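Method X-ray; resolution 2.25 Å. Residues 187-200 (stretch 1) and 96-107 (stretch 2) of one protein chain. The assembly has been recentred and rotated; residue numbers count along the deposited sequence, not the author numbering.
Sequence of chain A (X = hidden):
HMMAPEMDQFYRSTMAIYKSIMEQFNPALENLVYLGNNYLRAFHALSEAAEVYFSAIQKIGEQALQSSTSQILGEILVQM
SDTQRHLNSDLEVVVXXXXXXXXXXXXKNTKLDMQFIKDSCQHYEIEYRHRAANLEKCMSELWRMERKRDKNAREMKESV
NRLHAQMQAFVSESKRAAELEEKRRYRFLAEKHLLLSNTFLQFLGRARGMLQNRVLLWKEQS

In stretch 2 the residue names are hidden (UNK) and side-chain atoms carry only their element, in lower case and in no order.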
ATOM      1  N   ARG A 187      14.832   1.745 -22.899  1.00 38.92           N
ATOM      2  CA  ARG A 187      15.034   0.385 -22.415  1.00 37.13           C
ATOM      3  C   ARG A 187      15.497   0.329 -20.965  1.00 32.73           C
ATOM      4  O   ARG A 187      15.120  -0.576 -20.235  1.00 29.19           O
ATOM      5  CB  ARG A 187      16.039  -0.361 -23.298  1.00 26.66           C
ATOM      6  CG  ARG A 187      16.558  -1.659 -22.696  1.00 37.42           C
ATOM      7  CD  ARG A 187      17.294  -2.535 -23.727  1.00 37.08           C
ATOM      8  NE  ARG A 187      16.381  -3.029 -24.754  1.00 41.18           N
ATOM      9  CZ  ARG A 187      16.496  -2.784 -26.057  1.00 38.24           C
ATOM     10  NH1 ARG A 187      15.584  -3.272 -26.895  1.00 31.00           N
ATOM     11  NH2 ARG A 187      17.515  -2.061 -26.518  1.00 26.53           N
ATOM     12  N   PHE A 188      16.342   1.272 -20.566  1.00 33.68           N
ATOM     13  CA  PHE A 188      16.878   1.296 -19.214  1.00 27.72           C
ATOM     14  C   PHE A 188      15.760   1.654 -18.235  1.00 36.81           C
ATOM     15  O   PHE A 188      15.738   1.164 -17.117  1.00 32.95           O
ATOM     16  CB  PHE A 188      18.023   2.303 -19.110  1.00 42.00           C
ATOM     17  CG  PHE A 188      18.149   2.973 -17.752  1.00 51.26           C
ATOM     18  CD1 PHE A 188      17.308   4.031 -17.397  1.00 56.07           C
ATOM     19  CD2 PHE A 188      19.129   2.569 -16.848  1.00 47.16           C
ATOM     20  CE1 PHE A 188      17.431   4.657 -16.165  1.00 54.45           C
ATOM     21  CE2 PHE A 188      19.262   3.189 -15.617  1.00 58.60           C
ATOM     22  CZ  PHE A 188      18.408   4.234 -15.268  1.00 58.47           C
ATOM     23  N   LEU A 189      14.838   2.509 -18.669  1.00 33.30           N
ATOM     24  CA  LEU A 189      13.706   2.912 -17.846  1.00 29.43           C
ATOM     25  C   LEU A 189      12.764   1.728 -17.702  1.00 38.65           C
ATOM     26  O   LEU A 189      12.343   1.367 -16.592  1.00 36.82           O
ATOM     27  CB  LEU A 189      12.988   4.111 -18.473  1.00 36.44           C
ATOM     28  CG  LEU A 189      12.080   4.948 -17.576  1.00 46.46           C
ATOM     29  CD1 LEU A 189      12.817   5.344 -16.296  1.00 41.92           C
ATOM     30  CD2 LEU A 189      11.573   6.191 -18.319  1.00 38.15           C
ATOM     31  N   ALA A 190      12.463   1.098 -18.830  1.00 35.52           N
ATOM     32  CA  ALA A 190      11.644  -0.100 -18.833  1.00 40.14           C
ATOM     33  C   ALA A 190      12.253  -1.250 -18.010  1.00 43.88           C
ATOM     34  O   ALA A 190      11.528  -1.984 -17.350  1.00 34.23           O
ATOM     35  CB  ALA A 190      11.353  -0.544 -20.257  1.00 24.17           C
ATOM     36  N   GLU A 191      13.571  -1.407 -18.041  1.00 45.77           N
ATOM     37  CA  GLU A 191      14.207  -2.535 -17.348  1.00 38.95           C
ATOM     38  C   GLU A 191      14.160  -2.334 -15.833  1.00 40.30           C
ATOM     39  O   GLU A 191      13.796  -3.247 -15.093  1.00 27.42           O
ATOM     40  CB  GLU A 191      15.653  -2.750 -17.817  1.00 30.61           C
ATOM     41  CG  GLU A 191      15.777  -3.150 -19.309  1.00 27.31           C
ATOM     42  CD  GLU A 191      17.199  -3.554 -19.737  1.00 44.77           C
ATOM     43  OE1 GLU A 191      18.184  -3.185 -19.059  1.00 41.46           O
ATOM     44  OE2 GLU A 191      17.341  -4.237 -20.777  1.00 51.97           O
ATOM     45  N   LYS A 192      14.531  -1.141 -15.375  1.00 30.56           N
ATOM     46  CA  LYS A 192      14.487  -0.839 -13.945  1.00 39.82           C
ATOM     47  C   LYS A 192      13.087  -1.014 -13.373  1.00 33.68           C
ATOM     48  O   LYS A 192      12.926  -1.408 -12.230  1.00 38.08           O
ATOM     49  CB  LYS A 192      14.984   0.577 -13.685  1.00 44.73           C
ATOM     50  CG  LYS A 192      16.477   0.734 -13.854  1.00 45.73           C
ATOM     51  CD  LYS A 192      17.199   0.190 -12.646  1.00 44.06           C
ATOM     52  CE  LYS A 192      18.572   0.822 -12.525  1.00 45.49           C
ATOM     53  NZ  LYS A 192      19.416   0.027 -11.595  1.00 44.14           N
ATOM     54  N   HIS A 193      12.072  -0.724 -14.171  1.00 25.46           N
ATOM     55  CA  HIS A 193      10.705  -0.849 -13.706  1.00 35.54           C
ATOM     56  C   HIS A 193      10.217  -2.272 -13.790  1.00 38.42           C
ATOM     57  O   HIS A 193       9.279  -2.661 -13.088  1.00 30.16           O
ATOM     58  CB  HIS A 193       9.789   0.120 -14.444  1.00 33.31           C
ATOM     59  CG  HIS A 193       9.835   1.503 -13.875  1.00 43.29           C
ATOM     60  ND1 HIS A 193      10.765   2.441 -14.268  1.00 34.79           N
ATOM     61  CD2 HIS A 193       9.098   2.086 -12.901  1.00 33.86           C
ATOM     62  CE1 HIS A 193      10.584   3.553 -13.579  1.00 42.22           C
ATOM     63  NE2 HIS A 193       9.581   3.364 -12.739  1.00 40.50           N
ATOM     64  N   LEU A 194      10.877  -3.057 -14.630  1.00 27.74           N
ATOM     65  CA  LEU A 194      10.629  -4.494 -14.675  1.00 29.67           C
ATOM     66  C   LEU A 194      11.166  -5.165 -13.408  1.00 30.76           C
ATOM     67  O   LEU A 194      10.535  -6.070 -12.870  1.00 30.98           O
ATOM     68  CB  LEU A 194      11.283  -5.114 -15.908  1.00 37.90           C
ATOM     69  CG  LEU A 194      10.449  -6.098 -16.732  1.00 41.23           C
ATOM     70  CD1 LEU A 194      11.365  -6.939 -17.632  1.00 43.46           C
ATOM     71  CD2 LEU A 194       9.601  -6.993 -15.852  1.00 20.06           C
ATOM     72  N   LEU A 195      12.328  -4.725 -12.935  1.00 30.21           N
ATOM     73  CA  LEU A 195      12.872  -5.236 -11.678  1.00 38.69           C
ATOM     74  C   LEU A 195      11.939  -4.877 -10.507  1.00 40.79           C
ATOM     75  O   LEU A 195      11.636  -5.709  -9.651  1.00 39.59           O
ATOM     76  CB  LEU A 195      14.293  -4.706 -11.437  1.00 45.06           C
ATOM     77  CG  LEU A 195      14.716  -4.510  -9.970  1.00 45.65           C
ATOM     78  CD1 LEU A 195      14.818  -5.847  -9.238  1.00 51.85           C
ATOM     79  CD2 LEU A 195      16.014  -3.704  -9.821  1.00 24.63           C
ATOM     80  N   LEU A 196      11.464  -3.643 -10.470  1.00 34.01           N
ATOM     81  CA  LEU A 196      10.516  -3.284  -9.429  1.00 37.89           C
ATOM     82  C   LEU A 196       9.281  -4.178  -9.497  1.00 50.02           C
ATOM     83  O   LEU A 196       8.873  -4.752  -8.485  1.00 56.31           O
ATOM     84  CB  LEU A 196      10.108  -1.830  -9.536  1.00 37.31           C
ATOM     85  CG  LEU A 196      11.184  -0.745  -9.519  1.00 51.63           C
ATOM     86  CD1 LEU A 196      10.563   0.499  -8.915  1.00 60.00           C
ATOM     87  CD2 LEU A 196      12.437  -1.155  -8.761  1.00 52.63           C
ATOM     88  N   SER A 197       8.691  -4.298 -10.687  1.00 48.14           N
ATOM     89  CA  SER A 197       7.488  -5.113 -10.876  1.00 45.56           C
ATOM     90  C   SER A 197       7.693  -6.538 -10.386  1.00 48.69           C
ATOM     91  O   SER A 197       6.752  -7.186  -9.906  1.00 46.60           O
ATOM     92  CB  SER A 197       7.068  -5.148 -12.348  1.00 36.34           C
ATOM     93  OG  SER A 197       6.698  -3.860 -12.808  1.00 41.33           O
ATOM     94  N   ASN A 198       8.929  -7.013 -10.519  1.00 47.48           N
ATOM     95  CA  ASN A 198       9.283  -8.376 -10.156  1.00 39.13           C
ATOM     96  C   ASN A 198       9.413  -8.577  -8.649  1.00 39.74           C
ATOM     97  O   ASN A 198       8.916  -9.563  -8.107  1.00 33.94           O
ATOM     98  CB  ASN A 198      10.583  -8.792 -10.842  1.00 38.99           C
ATOM     99  CG  ASN A 198      10.489 -10.165 -11.466  1.00 46.99           C
ATOM    100  OD1 ASN A 198      11.430 -10.962 -11.404  1.00 52.68           O
ATOM    101  ND2 ASN A 198       9.343 -10.453 -12.076  1.00 48.59           N
ATOM    102  N   THR A 199      10.101  -7.655  -7.980  1.00 29.23           N
ATOM    103  CA  THR A 199      10.202  -7.706  -6.528  1.00 46.94           C
ATOM    104  C   THR A 199       8.808  -7.622  -5.912  1.00 45.23           C
ATOM    105  O   THR A 199       8.497  -8.327  -4.954  1.00 53.19           O
ATOM    106  CB  THR A 199      11.077  -6.568  -5.970  1.00 50.11           C
ATOM    107  OG1 THR A 199      10.388  -5.324  -6.108  1.00 64.45           O
ATOM    108  CG2 THR A 199      12.391  -6.480  -6.726  1.00 32.79           C
ATOM    109  N   PHE A 200       7.965  -6.774  -6.486  1.00 34.07           N
ATOM    110  CA  PHE A 200       6.638  -6.539  -5.940  1.00 44.66           C
ATOM    111  C   PHE A 200       5.739  -7.736  -6.160  1.00 43.86           C
ATOM    112  O   PHE A 200       4.907  -8.060  -5.304  1.00 46.77           O
ATOM    113  CB  PHE A 200       6.006  -5.303  -6.563  1.00 41.70           C
ATOM    114  CG  PHE A 200       4.618  -5.031  -6.078  1.00 46.58           C
ATOM    115  CD1 PHE A 200       4.402  -4.518  -4.799  1.00 50.11           C
ATOM    116  CD2 PHE A 200       3.524  -5.290  -6.888  1.00 44.30           C
ATOM    117  CE1 PHE A 200       3.107  -4.252  -4.338  1.00 45.40           C
ATOM    118  CE2 PHE A 200       2.229  -5.031  -6.443  1.00 46.67           C
ATOM    119  CZ  PHE A 200       2.019  -4.508  -5.166  1.00 44.11           C
ATOM    120  N   UNK A  96      12.480  -0.425  -0.702  1.00 27.12           N
ATOM    121  CA  UNK A  96      13.905  -0.132  -0.651  1.00 34.93           C
ATOM    122  C   UNK A  96      14.585  -0.419  -1.984  1.00 36.59           C
ATOM    123  O   UNK A  96      15.585   0.211  -2.317  1.00 49.16           O
ATOM    124  c   UNK A  96      15.801  -0.148   1.052  1.00 55.71           C
ATOM    125  c   UNK A  96      15.498   1.299   1.471  1.00 67.32           C
ATOM    126  o   UNK A  96      16.404   2.135   1.530  1.00 74.64           O
ATOM    127  n   UNK A  96      14.225   1.596   1.762  1.00 62.08           N
ATOM    128  c   UNK A  96      14.586  -0.884   0.490  1.00 36.11           C
ATOM    129  N   UNK A  97      14.038  -1.366  -2.741  1.00 33.64           N
ATOM    130  CA  UNK A  97      14.468  -1.608  -4.126  1.00 37.70           C
ATOM    131  C   UNK A  97      14.178  -0.376  -4.988  1.00 39.77           C
ATOM    132  O   UNK A  97      15.036   0.107  -5.731  1.00 50.77           O
ATOM    133  c   UNK A  97      13.742  -2.836  -4.734  1.00 51.54           C
ATOM    134  o   UNK A  97      14.145  -4.027  -4.043  1.00 57.39           O
ATOM    135  c   UNK A  97      14.063  -2.988  -6.211  1.00 58.99           C
ATOM    136  N   UNK A  98      12.947   0.113  -4.880  1.00 34.89           N
ATOM    137  CA  UNK A  98      12.505   1.346  -5.517  1.00 28.62           C
ATOM    138  C   UNK A  98      13.461   2.495  -5.211  1.00 35.91           C
ATOM    139  O   UNK A  98      13.875   3.218  -6.109  1.00 38.00           O
ATOM    140  c   UNK A  98       8.893   4.651  -5.790  1.00 41.77           C
ATOM    141  c   UNK A  98      11.097   1.677  -5.028  1.00 41.39           C
ATOM    142  c   UNK A  98      10.708   3.039  -7.111  1.00 41.70           C
ATOM    143  c   UNK A  98      10.075   4.074  -7.795  1.00 39.95           C
ATOM    144  c   UNK A  98       9.525   3.612  -5.122  1.00 31.17           C
ATOM    145  c   UNK A  98       9.164   4.884  -7.131  1.00 37.03           C
ATOM    146  c   UNK A  98      10.431   2.799  -5.770  1.00 42.89           C
ATOM    147  N   UNK A  99      13.812   2.646  -3.941  1.00 34.39           N
ATOM    148  CA  UNK A  99      14.720   3.695  -3.490  1.00 36.82           C
ATOM    149  C   UNK A  99      16.152   3.470  -3.974  1.00 38.16           C
ATOM    150  O   UNK A  99      16.673   4.241  -4.788  1.00 47.35           O
ATOM    151  c   UNK A  99      14.701   3.784  -1.955  1.00 38.49           C
ATOM    152  n   UNK A  99      15.890   5.969  -1.501  1.00 58.49           N
ATOM    153  n   UNK A  99      17.617   5.375  -0.381  1.00 54.80           N
ATOM    154  c   UNK A  99      16.914   4.229  -0.668  1.00 52.27           C
ATOM    155  c   UNK A  99      15.821   4.596  -1.377  1.00 49.29           C
ATOM    156  c   UNK A  99      16.979   6.411  -0.896  1.00 59.48           C
ATOM    157  N   UNK A 100      16.779   2.411  -3.464  1.00 36.74           N
ATOM    158  CA  UNK A 100      18.182   2.122  -3.713  1.00 36.70           C
ATOM    159  C   UNK A 100      18.565   1.801  -5.159  1.00 51.09           C
ATOM    160  O   UNK A 100      19.566   2.319  -5.665  1.00 48.74           O
ATOM    161  N   UNK A 101      17.772   0.954  -5.817  1.00 51.04           N
ATOM    162  CA  UNK A 101      18.073   0.445  -7.164  1.00 50.75           C
ATOM    163  C   UNK A 101      17.633   1.370  -8.290  1.00 51.04           C
ATOM    164  O   UNK A 101      18.147   1.308  -9.422  1.00 36.00           O
ATOM    165  o   UNK A 101      17.692  -2.765  -5.940  1.00 65.12           O
ATOM    166  c   UNK A 101      18.189  -2.071  -6.845  1.00 64.59           C
ATOM    167  o   UNK A 101      19.315  -2.297  -7.340  1.00 67.90           O
ATOM    168  c   UNK A 101      17.381  -0.905  -7.379  1.00 60.91           C
ATOM    169  N   UNK A 102      16.653   2.209  -7.996  1.00 36.44           N
ATOM    170  CA  UNK A 102      16.052   2.999  -9.048  1.00 36.42           C
ATOM    171  C   UNK A 102      16.244   4.493  -8.798  1.00 42.32           C
ATOM    172  O   UNK A 102      16.895   5.175  -9.589  1.00 36.86           O
ATOM    173  c   UNK A 102      12.628   2.070 -10.596  1.00 42.77           C
ATOM    174  c   UNK A 102      14.581   2.612  -9.182  1.00 33.18           C
ATOM    175  c   UNK A 102      13.262   4.438 -10.263  1.00 47.03           C
ATOM    176  c   UNK A 102      13.774   3.030 -10.402  1.00 41.71           C
ATOM    177  N   UNK A 103      15.718   4.984  -7.676  1.00 37.50           N
ATOM    178  CA  UNK A 103      15.719   6.410  -7.368  1.00 42.83           C
ATOM    179  C   UNK A 103      17.097   7.023  -7.070  1.00 52.46           C
ATOM    180  O   UNK A 103      17.344   8.169  -7.437  1.00 67.09           O
ATOM    181  c   UNK A 103      14.727   6.706  -6.235  1.00 43.97           C
ATOM    182  c   UNK A 103      12.822   6.647  -7.923  1.00 35.98           C
ATOM    183  c   UNK A 103      13.294   7.144  -6.576  1.00 46.69           C
ATOM    184  c   UNK A 103      12.306   6.713  -5.473  1.00 36.17           C
ATOM    185  N   UNK A 104      17.988   6.285  -6.414  1.00 48.77           N
ATOM    186  CA  UNK A 104      19.348   6.789  -6.186  1.00 52.42           C
ATOM    187  C   UNK A 104      20.166   6.703  -7.473  1.00 56.23           C
ATOM    188  O   UNK A 104      21.160   7.418  -7.667  1.00 33.83           O
ATOM    189  c   UNK A 104      19.577   6.297  -3.678  1.00 69.96           C
ATOM    190  n   UNK A 104      21.463   4.914  -3.007  1.00 78.91           N
ATOM    191  c   UNK A 104      20.308   5.457  -2.636  1.00 78.81           C
ATOM    192  o   UNK A 104      19.840   5.300  -1.515  1.00 79.22           O
ATOM    193  c   UNK A 104      20.055   6.002  -5.086  1.00 62.56           C
ATOM    194  N   UNK A 105      19.741   5.814  -8.360  1.00 61.36           N
ATOM    195  CA  UNK A 105      20.448   5.621  -9.614  1.00 62.25           C
ATOM    196  C   UNK A 105      20.266   6.816 -10.551  1.00 66.38           C
ATOM    197  O   UNK A 105      21.236   7.336 -11.113  1.00 67.16           O
ATOM    198  c   UNK A 105      19.979   4.333 -10.291  1.00 66.85           C
ATOM    199  c   UNK A 105      22.107   3.121 -11.147  1.00 76.99           C
ATOM    200  n   UNK A 105      22.607   2.890 -12.406  1.00 80.43           N
ATOM    201  n   UNK A 105      20.777   3.978 -12.655  1.00 82.01           N
ATOM    202  c   UNK A 105      20.947   3.803 -11.299  1.00 75.57           C
ATOM    203  c   UNK A 105      21.787   3.417 -13.297  1.00 83.27           C
ATOM    204  N   UNK A 106      19.022   7.249 -10.714  1.00 62.63           N
ATOM    205  CA  UNK A 106      18.717   8.336 -11.628  1.00 60.10           C
ATOM    206  C   UNK A 106      19.332   9.660 -11.191  1.00 63.76           C
ATOM    207  O   UNK A 106      19.967  10.336 -11.995  1.00 75.85           O
ATOM    208  c   UNK A 106      14.408   5.834 -13.364  1.00 74.01           C
ATOM    209  c   UNK A 106      17.212   8.478 -11.827  1.00 50.07           C
ATOM    210  s   UNK A 106      14.798   7.440 -12.666  1.00 63.35           S
ATOM    211  c   UNK A 106      16.609   7.424 -12.742  1.00 44.74           C
ATOM    212  N   UNK A 107      19.163  10.043  -9.930  1.00 60.78           N
ATOM    213  CA  UNK A 107      19.747  11.308  -9.473  1.00 65.74           C
ATOM    214  C   UNK A 107      21.282  11.288  -9.486  1.00 61.94           C
ATOM    215  O   UNK A 107      21.928  12.330  -9.598  1.00 59.59           O
ATOM    216  o   UNK A 107      20.558   9.530  -5.436  1.00101.30           O
ATOM    217  c   UNK A 107      20.478  10.432  -6.318  1.00100.31           C
ATOM    218  c   UNK A 107      19.156  10.593  -7.064  1.00 91.12           C
ATOM    219  c   UNK A 107      19.190  11.714  -8.100  1.00 83.21           C
ATOM    220  o   UNK A 107      21.425  11.210  -6.608  1.00 99.35           O
TER

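Position 96 has three side-chain carbons, the third bearing one oxygen and one nitrogen, and lies out of reach of stretch 1; the terminal amide makes it Gln96. At 97 a single carbon carries one oxygen and one carbon, and these atoms pack against Leu195, Leu196 and Thr199. This branched hydroxyl side chain is Thr97, whose CG2 lies 3.5 Å from CD2 of Leu196 and 3.9 Å from CG2 of Thr199, while OG1 is hydrogen-bonded elsewhere in the structure.

Position 98 shows one carbon leading to a six-carbon ring with no further atom, packed against Leu196, hence Phe98; its CD2 lies 3.1 Å from CD1 of Leu196, a very tight apolar contact. At 99, one carbon precedes a five-membered ring of three carbons and two nitrogens that touches nothing on stretch 1; this imidazole is His99. Position 100 has no side-chain atoms and is Gly100; an ideal CB there would be crowded by the O of Gln96, 3.1 Å away.

Two carbons, the second with two oxygens, lie against Leu195 at 101 and identify Asp101. Its CB lies 4.0 Å from CD2 of Leu195, but the polar contact uses its backbone: NZ of Lys192 donates a hydrogen bond to O of Asp101 at 2.8 Å. Position 102 has four carbons forked at the second; its CA-to-CB bond points toward stretch 1, and the side chain meets Lys192, His193 and Leu196. This is Leu102, whose CD1 sits 3.1 Å from CD1 of Leu196 and over one face of the His193 ring, 3.9 Å from CE1. The same forked four-carbon pattern recurs at 103, where the CA-to-CB bond points away and the end of the side chain comes nearer without making contact; this is Leu103.

Position 104 repeats the three-carbon amide and is Gln104, also out of reach. At 105 one carbon and a five-membered ring of three carbons and two nitrogens touch Phe188 and Lys192, marking His105. CE of Lys192 lies over one face of this ring, 3.9 Å from ND1, and the same ND1 approaches the edge of the Phe188 ring, 3.4 Å from CE2. The unbranched run of two carbons, sulfur and carbon at 106 touches Phe188, Leu189 and His193 and is Met106; its CE reaches CD1 of Leu189 at 3.4 Å. Three carbons ending in two oxygens, free of stretch 1, make 107 Glu107, which is poorly ordered.

The two helices run nearly antiparallel, at 161°, with axes 9.9 Å apart at closest approach, so rising numbers on one meet falling numbers on the other: Leu196 packs by Phe98, Lys192 by Leu102. A wider pi-type turn spans 98–103. Apolar packing dominates, and Lys192 joins its aliphatic chain to it while its amine makes the sole hydrogen bond between the stretches.

Stretch 2 (96-107) QTFHGDLLQHME
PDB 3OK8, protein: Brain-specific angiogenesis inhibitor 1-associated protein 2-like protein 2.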